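Local coordinates for putative acetyl/propionyl-CoA carboxylase, alpha subunit (Methylibium petroleiphilum, PDB 2O1Q), which probably cleaves acetylacetone with dioxygen as a metal-dependent cupin enzyme, and carries zinc in this crystal form, at the interface of chains A and B and the interface of chains A and C. Numbering follows the deposited sequence. Chains: chain A/B/C, putative acetyl/propionyl-CoA carboxylase, alpha subunit.

Contact 1: the interface of chains A and B. Residues chain A 78, 95-97, 100; chain B 7-9.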
# COMPACT_ATOMS: atom_id res chain seq x y z
N ARG A 78 -3.42 22.07 -8.58
CA ARG A 78 -2.83 22.02 -9.92
C ARG A 78 -3.19 23.23 -10.77
O ARG A 78 -3.39 23.09 -12.00
CB ARG A 78 -3.17 20.68 -10.60
CG ARG A 78 -2.42 19.52 -9.98
CD ARG A 78 -2.89 18.13 -10.42
NE ARG A 78 -4.17 17.81 -9.75
CZ ARG A 78 -5.36 17.87 -10.32
NH1 ARG A 78 -5.51 18.24 -11.58
NH2 ARG A 78 -6.43 17.57 -9.62
N TYR A 95 -8.56 12.85 -5.73
CA TYR A 95 -7.53 11.82 -5.74
C TYR A 95 -6.35 12.47 -6.42
O TYR A 95 -6.47 12.82 -7.62
CB TYR A 95 -8.00 10.63 -6.56
CG TYR A 95 -7.00 9.50 -6.64
CD1 TYR A 95 -6.74 8.68 -5.54
CD2 TYR A 95 -6.27 9.29 -7.79
CE1 TYR A 95 -5.80 7.67 -5.60
CE2 TYR A 95 -5.38 8.25 -7.88
CZ TYR A 95 -5.11 7.47 -6.76
OH TYR A 95 -4.23 6.39 -6.86
N GLU A 96 -5.27 12.64 -5.66
CA GLU A 96 -4.03 13.22 -6.18
C GLU A 96 -3.05 12.07 -6.33
O GLU A 96 -2.59 11.53 -5.35
CB GLU A 96 -3.58 14.38 -5.28
CG GLU A 96 -4.65 15.61 -5.28
CD GLU A 96 -4.88 16.34 -6.67
OE1 GLU A 96 -3.78 16.54 -7.29
OE2 GLU A 96 -6.04 16.72 -7.25
N SER A 97 -2.80 11.65 -7.57
CA SER A 97 -2.05 10.41 -7.86
C SER A 97 -0.57 10.56 -7.54
O SER A 97 -0.02 11.67 -7.37
CB SER A 97 -2.24 10.05 -9.31
OG SER A 97 -2.11 11.19 -10.17
N ALA A 100 1.88 13.49 -8.60
CA ALA A 100 1.20 14.78 -8.76
C ALA A 100 2.06 15.94 -8.29
O ALA A 100 2.61 15.90 -7.19
CB ALA A 100 -0.18 14.81 -8.00
N ILE B 7 -0.91 7.96 -13.23
CA ILE B 7 -2.35 7.91 -12.98
C ILE B 7 -2.93 9.33 -13.02
O ILE B 7 -2.36 10.25 -12.52
CB ILE B 7 -2.69 7.10 -11.73
CG1 ILE B 7 -2.06 5.70 -11.86
CG2 ILE B 7 -4.22 7.07 -11.52
CD1 ILE B 7 -2.57 4.86 -12.97
N LYS B 8 -4.10 9.44 -13.62
CA LYS B 8 -4.85 10.70 -13.67
C LYS B 8 -5.34 11.10 -12.27
O LYS B 8 -5.77 10.27 -11.48
CB LYS B 8 -6.05 10.53 -14.60
CG LYS B 8 -5.73 10.52 -16.10
N GLU B 9 -5.28 12.40 -11.99
CA GLU B 9 -5.94 12.92 -10.81
C GLU B 9 -7.43 12.99 -11.07
O GLU B 9 -7.90 13.05 -12.22
CB GLU B 9 -5.39 14.30 -10.41
CG GLU B 9 -3.83 14.36 -10.25
CD GLU B 9 -3.08 14.75 -11.51
OE1 GLU B 9 -3.72 14.84 -12.58
OE2 GLU B 9 -1.85 14.98 -11.46

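Contact 2: the interface of chains A and B. Residues chain A 37, 46, 114, 116; chain B 67, 93, 95.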
# COMPACT_ATOMS: atom_id res chain seq x y z
N HIS A 37 -3.14 10.61 12.29
CA HIS A 37 -2.62 9.23 12.27
C HIS A 37 -1.32 9.16 11.49
O HIS A 37 -1.16 9.83 10.45
CB HIS A 37 -3.65 8.26 11.68
CG HIS A 37 -3.11 6.88 11.43
ND1 HIS A 37 -3.05 5.92 12.41
CD2 HIS A 37 -2.63 6.31 10.31
CE1 HIS A 37 -2.48 4.83 11.91
NE2 HIS A 37 -2.25 5.04 10.63
N THR A 46 -2.24 10.95 7.92
CA THR A 46 -3.54 11.54 7.70
C THR A 46 -3.65 12.71 8.66
O THR A 46 -3.21 12.62 9.84
CB THR A 46 -4.61 10.51 8.04
OG1 THR A 46 -4.44 9.33 7.26
CG2 THR A 46 -5.97 11.07 7.91
N TYR A 114 -9.49 17.38 4.96
CA TYR A 114 -8.94 16.15 5.51
C TYR A 114 -8.22 15.47 4.37
O TYR A 114 -8.74 15.41 3.25
CB TYR A 114 -10.14 15.31 6.03
CG TYR A 114 -9.82 13.88 6.43
CD1 TYR A 114 -9.81 12.88 5.51
CD2 TYR A 114 -9.62 13.52 7.75
CE1 TYR A 114 -9.62 11.59 5.88
CE2 TYR A 114 -9.43 12.21 8.12
CZ TYR A 114 -9.40 11.25 7.19
OH TYR A 114 -9.25 9.92 7.49
N SER A 116 -5.34 12.15 3.39
CA SER A 116 -4.51 11.02 3.66
C SER A 116 -3.45 11.01 2.56
O SER A 116 -3.70 11.40 1.42
CB SER A 116 -5.35 9.75 3.69
OG SER A 116 -4.72 8.74 4.45
N GLU B 67 -9.61 3.87 7.34
CA GLU B 67 -9.57 5.10 8.14
C GLU B 67 -10.84 5.89 7.89
O GLU B 67 -11.25 6.06 6.70
CB GLU B 67 -8.39 5.96 7.71
CG GLU B 67 -7.10 5.32 7.95
CD GLU B 67 -5.93 6.25 7.62
OE1 GLU B 67 -5.83 7.37 8.18
OE2 GLU B 67 -5.02 5.78 6.90
N TYR B 93 -12.12 10.74 14.26
CA TYR B 93 -11.24 10.02 13.33
C TYR B 93 -10.99 8.63 13.92
O TYR B 93 -10.79 8.50 15.12
CB TYR B 93 -9.91 10.73 13.14
CG TYR B 93 -8.88 9.84 12.50
CD1 TYR B 93 -8.82 9.71 11.13
CD2 TYR B 93 -8.02 9.06 13.27
CE1 TYR B 93 -7.92 8.78 10.56
CE2 TYR B 93 -7.17 8.14 12.71
CZ TYR B 93 -7.11 7.99 11.36
OH TYR B 93 -6.27 7.09 10.74
N TYR B 95 -8.83 4.75 13.07
CA TYR B 95 -7.97 3.86 12.28
C TYR B 95 -8.41 2.47 12.66
O TYR B 95 -8.27 2.09 13.84
CB TYR B 95 -6.52 4.06 12.69
CG TYR B 95 -5.54 3.19 11.94
CD1 TYR B 95 -5.23 3.44 10.60
CD2 TYR B 95 -4.97 2.09 12.54
CE1 TYR B 95 -4.36 2.61 9.89
CE2 TYR B 95 -4.06 1.30 11.87
CZ TYR B 95 -3.80 1.55 10.53
OH TYR B 95 -2.85 0.78 9.85
O HOH W 1 -10.12 8.32 5.47
O HOH W 2 -2.56 6.99 7.07

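Contact 3: the interface of chains A and B. Residues chain A 67-69, 114; chain B 67-69, 114.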
# COMPACT_ATOMS: atom_id res chain seq x y z
N GLU A 67 -5.49 11.40 -0.96
CA GLU A 67 -6.93 11.60 -1.17
C GLU A 67 -7.45 12.61 -0.16
O GLU A 67 -7.11 12.52 1.05
CB GLU A 67 -7.67 10.28 -0.93
CG GLU A 67 -7.29 9.24 -1.87
CD GLU A 67 -8.12 7.97 -1.69
OE1 GLU A 67 -9.37 8.02 -1.76
OE2 GLU A 67 -7.50 6.89 -1.62
N TYR A 68 -8.24 13.57 -0.59
CA TYR A 68 -8.76 14.58 0.27
C TYR A 68 -10.26 14.69 0.22
O TYR A 68 -10.87 14.34 -0.79
CB TYR A 68 -8.13 15.95 -0.00
CG TYR A 68 -8.51 16.59 -1.32
CD1 TYR A 68 -9.73 17.22 -1.46
CD2 TYR A 68 -7.63 16.57 -2.40
CE1 TYR A 68 -10.09 17.78 -2.69
CE2 TYR A 68 -7.99 17.17 -3.61
CZ TYR A 68 -9.23 17.79 -3.72
OH TYR A 68 -9.60 18.31 -4.96
N PHE A 69 -10.80 15.18 1.33
CA PHE A 69 -12.18 15.56 1.52
C PHE A 69 -12.18 17.00 2.02
O PHE A 69 -11.80 17.30 3.17
CB PHE A 69 -12.84 14.61 2.49
CG PHE A 69 -14.30 14.88 2.78
CD1 PHE A 69 -15.12 15.73 2.05
CD2 PHE A 69 -14.87 14.22 3.86
CE1 PHE A 69 -16.45 15.91 2.41
CE2 PHE A 69 -16.17 14.38 4.20
CZ PHE A 69 -16.98 15.21 3.48
N TYR A 114 -9.49 17.38 4.96
CA TYR A 114 -8.94 16.15 5.51
C TYR A 114 -8.22 15.47 4.37
O TYR A 114 -8.74 15.41 3.25
CB TYR A 114 -10.14 15.31 6.03
CG TYR A 114 -9.82 13.88 6.43
CD1 TYR A 114 -9.81 12.88 5.51
CD2 TYR A 114 -9.62 13.52 7.75
CE1 TYR A 114 -9.62 11.59 5.88
CE2 TYR A 114 -9.43 12.21 8.12
CZ TYR A 114 -9.40 11.25 7.19
OH TYR A 114 -9.25 9.92 7.49
N GLU B 67 -9.61 3.87 7.34
CA GLU B 67 -9.57 5.10 8.14
C GLU B 67 -10.84 5.89 7.89
O GLU B 67 -11.25 6.06 6.70
CB GLU B 67 -8.39 5.96 7.71
CG GLU B 67 -7.10 5.32 7.95
CD GLU B 67 -5.93 6.25 7.62
OE1 GLU B 67 -5.83 7.37 8.18
OE2 GLU B 67 -5.02 5.78 6.90
N TYR B 68 -11.49 6.38 8.93
CA TYR B 68 -12.70 7.13 8.79
C TYR B 68 -12.64 8.48 9.46
O TYR B 68 -11.87 8.68 10.40
CB TYR B 68 -13.91 6.35 9.31
CG TYR B 68 -13.95 6.14 10.81
CD1 TYR B 68 -14.37 7.17 11.64
CD2 TYR B 68 -13.61 4.92 11.37
CE1 TYR B 68 -14.38 6.98 13.02
CE2 TYR B 68 -13.66 4.73 12.76
CZ TYR B 68 -14.07 5.79 13.57
OH TYR B 68 -14.05 5.62 14.95
N PHE B 69 -13.47 9.38 8.92
CA PHE B 69 -13.76 10.69 9.44
C PHE B 69 -15.28 10.79 9.58
O PHE B 69 -16.03 10.86 8.58
CB PHE B 69 -13.21 11.74 8.51
CG PHE B 69 -13.42 13.18 8.93
CD1 PHE B 69 -13.86 13.58 10.19
CD2 PHE B 69 -13.18 14.17 7.99
CE1 PHE B 69 -14.04 14.94 10.46
CE2 PHE B 69 -13.34 15.48 8.27
CZ PHE B 69 -13.76 15.89 9.50
N TYR B 114 -17.00 9.43 6.23
CA TYR B 114 -16.13 9.22 5.08
C TYR B 114 -15.14 8.16 5.49
O TYR B 114 -14.60 8.21 6.61
CB TYR B 114 -15.45 10.58 4.78
CG TYR B 114 -14.32 10.55 3.76
CD1 TYR B 114 -13.05 10.25 4.14
CD2 TYR B 114 -14.51 10.90 2.44
CE1 TYR B 114 -12.02 10.31 3.26
CE2 TYR B 114 -13.47 10.96 1.55
CZ TYR B 114 -12.23 10.64 1.94
OH TYR B 114 -11.14 10.71 1.12
O HOH W 3 -8.81 10.84 2.53
O HOH W 4 -10.12 8.32 5.47

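Contact 4: the interface of chains A and C. Residues chain A 65, 95, 98; chain C 40-41.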
# COMPACT_ATOMS: atom_id res chain seq x y z
N PRO A 65 0.04 8.19 -3.77
CA PRO A 65 -1.28 8.71 -3.82
C PRO A 65 -1.75 9.38 -2.53
O PRO A 65 -1.47 8.92 -1.43
CB PRO A 65 -2.10 7.46 -4.21
CG PRO A 65 -1.43 6.38 -3.64
CD PRO A 65 0.05 6.71 -3.82
N TYR A 95 -8.56 12.85 -5.73
CA TYR A 95 -7.53 11.82 -5.74
C TYR A 95 -6.35 12.47 -6.42
O TYR A 95 -6.47 12.82 -7.62
CB TYR A 95 -8.00 10.63 -6.56
CG TYR A 95 -7.00 9.50 -6.64
CD1 TYR A 95 -6.74 8.68 -5.54
CD2 TYR A 95 -6.27 9.29 -7.79
CE1 TYR A 95 -5.80 7.67 -5.60
CE2 TYR A 95 -5.38 8.25 -7.88
CZ TYR A 95 -5.11 7.47 -6.76
OH TYR A 95 -4.23 6.39 -6.86
N ALA A 98 0.05 9.41 -7.37
CA ALA A 98 1.50 9.39 -7.30
C ALA A 98 2.09 10.24 -8.45
O ALA A 98 1.73 10.13 -9.63
CB ALA A 98 2.01 7.96 -7.42
N PRO C 40 2.39 2.25 -11.40
CA PRO C 40 2.16 3.69 -11.39
C PRO C 40 1.28 4.21 -10.27
O PRO C 40 1.40 5.38 -9.86
CB PRO C 40 1.45 3.91 -12.73
CG PRO C 40 1.90 2.83 -13.54
CD PRO C 40 1.95 1.66 -12.66
N GLU C 41 0.34 3.40 -9.81
CA GLU C 41 -0.64 3.88 -8.86
C GLU C 41 -0.06 4.01 -7.44
O GLU C 41 -0.12 5.09 -6.85
CB GLU C 41 -1.84 2.95 -8.87
CG GLU C 41 -2.97 3.52 -8.00
CD GLU C 41 -3.99 2.45 -7.72
OE1 GLU C 41 -4.88 2.23 -8.59
OE2 GLU C 41 -3.82 1.76 -6.64
O HOH W 5 -1.59 7.09 -7.80
O HOH W 6 0.98 7.80 -11.09

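Contact 1: the interface of chains A and B
A:Arg78 lies flat over the side chain of B:Glu9, with guanidinium and carboxylate planes only 8° apart, a parallel stack in which an acid is met by a face as well as by charge. The methylene CB of B:Glu9 sits under the rim of the guanidinium, and its CG comes within 3.5 Å of A:Arg78 NE. The glutamate chain bends at its second torsion (chi2 91°), which folds the carboxylate back beneath the arginine; the salt bridge is long, 4.0 Å from A:Arg78 NH1 to B:Glu9 OE1. The guanidinium edge is spent within its own chain: NE and NH2 grip A:Glu96 side-on, each on a syn lone pair, with NH2 2.5 Å from OE2, and this fixes the plane offered to B:Glu9. A methionine in place of A:Arg78 would probably leave both A:Glu96 and B:Glu9 without their positive partner, two acids then facing each other across the joint. Alongside, A:Ser97 OG donates to B:Ile7 O at 2.5 Å, approaching from above the carbonyl plane, while A:Tyr95 CE2 touches B:Ile7 CG2 at 4.0 Å. The site thus pins the N-terminal arm of one cupin subunit to its neighbour, probably helping to hold the pair together.

Contact 2: the interface of chains A and B
Strands 32-39, 44-51 and 110-118 of chain A, through A:His37, A:Thr46, A:Tyr114 and A:Ser116, meet strands 66-71 and 92-96 of chain B, which present B:Glu67, B:Tyr93 and B:Tyr95. In this cupin fold B:Glu67 follows the zinc-binding B:His60 and B:His62 and appears to be the glutamate of the first cupin motif, yet here its carboxylate reaches into the subunit joint. Its chain runs extended past CG (chi2 -175°), carrying OE1 to A:Thr46 OG1, which donates to it at 2.6 Å from the syn side, 24° out of the carboxylate plane. B:Tyr93 OH donates to the same oxygen, also at 2.6 Å but from well above that plane, so OE1 is held by a hydroxyl from each chain. A:Ser116 OG, 2.9 Å from A:Thr46 OG1, meets the threonine hydroxyl from another side, and a water joins A:Thr46 OG1 to B:Glu67 OE2. A phenylalanine in place of B:Tyr93 would probably leave OE1 with a weaker grip and the carboxylate freer to turn. Beside this network A:His37 stacks on B:Tyr95, centroids 4.0 Å apart and planes inclined by 17°; the imidazole is displaced so that its CE1 stands over the centre of the phenol ring. The ring of B:Tyr93 turns its edge to A:Tyr114, whose OH lies 3.5 Å from CE1 of B:Tyr93.

Contact 3: the interface of chains A and B
Strands 66-71 and 110-118 of chain A face the same two strands of chain B across a two-fold axis, bringing A:Phe69 against B:Tyr114 and A:Tyr114 against B:Phe69. It is an example of how a symmetric sheet-to-sheet joint repeats one aromatic pairing. In each pair the side chains run past each other in opposite directions. B:Phe69 lays its CB over one face of the A:Tyr114 ring, towards the rim, and follows it with ring atom CD2, which meets A:Tyr114 CD2 at 3.6 Å. The second torsion of the phenylalanine, only 12°, twists its ring so that the CD2 side leads into this contact, and CE2 goes on to A:Tyr114 CB at 3.9 Å. Close to the axis the tyrosines themselves touch, crossing at a slant with A:Tyr114 CE1 3.8 Å from B:Tyr114 CE1. The side-chain contacts across this patch are mainly carbon against carbon, and probably support a dimer. Each tyrosine hydroxyl is linked by a water to the main-chain O of the glutamate in the other chain: A:Tyr114 OH to B:Glu67 O, and B:Tyr114 OH, 2.7 Å from its water, to A:Glu67 O, 2.8 Å from the same water.

Contact 4: the interface of chains A and C
With chi1 at -180°, A:Tyr95 points its ring directly away from its own backbone nitrogen, and C:Glu41, at -173°, extends its CG in the same sense, so that phenol hydroxyl and methylene come together at the joint between two cupin subunits. A:Tyr95 OH stands 3.3 Å from C:Glu41 CG, the side chains crossing at about a right angle and ring and carboxylate planes 82° apart. The hydroxyl thus meets the aliphatic part of the glutamate, while the carboxylate continues past it. Beyond the hydroxyl a water gathers three groups: A:Tyr95 OH, the backbone N of A:Ala98, whose N-H points to it, and the carbonyl O of C:Glu41, 2.7 Å from it. That water can take the amide hydrogen and give one of its own to the carbonyl, tying a turn of chain C to the loop that leads on to zinc ligand A:His102. A second water lies 2.9 Å from A:Ala98 O and 2.8 Å from C:Pro40 O; between two carbonyl acceptors it has to supply both hydrogens. Van der Waals contacts of side-chain carbons with carbonyl oxygens fill in around the waters. A:Ala98 CB rests 3.6 Å from C:Pro40 O, and A:Pro65, in the short loop after A:His60 and A:His62 of the zinc site, sets its CD 3.4 Å from C:Glu41 O.

Contacts 2 and 3 are neighbours, their C-alpha centres about 6 Å apart, and share A:Tyr114 and B:Glu67, so the aromatic and carboxylate patches form one continuous stretch of the A–B joint. Contact 1, made by the N-terminal arm, belongs to the same joint but lies about 19 Å from contact 2 and 16 Å from contact 3. Contact 4 is about 6 Å from contact 1 and shares A:Tyr95, whose equivalent in chain B stacks in contact 2. A:Tyr95 thus touches both partners, so the A–B and A–C pairings may be coupled in the deposited tetramer, although the structure alone does not prove that assembly.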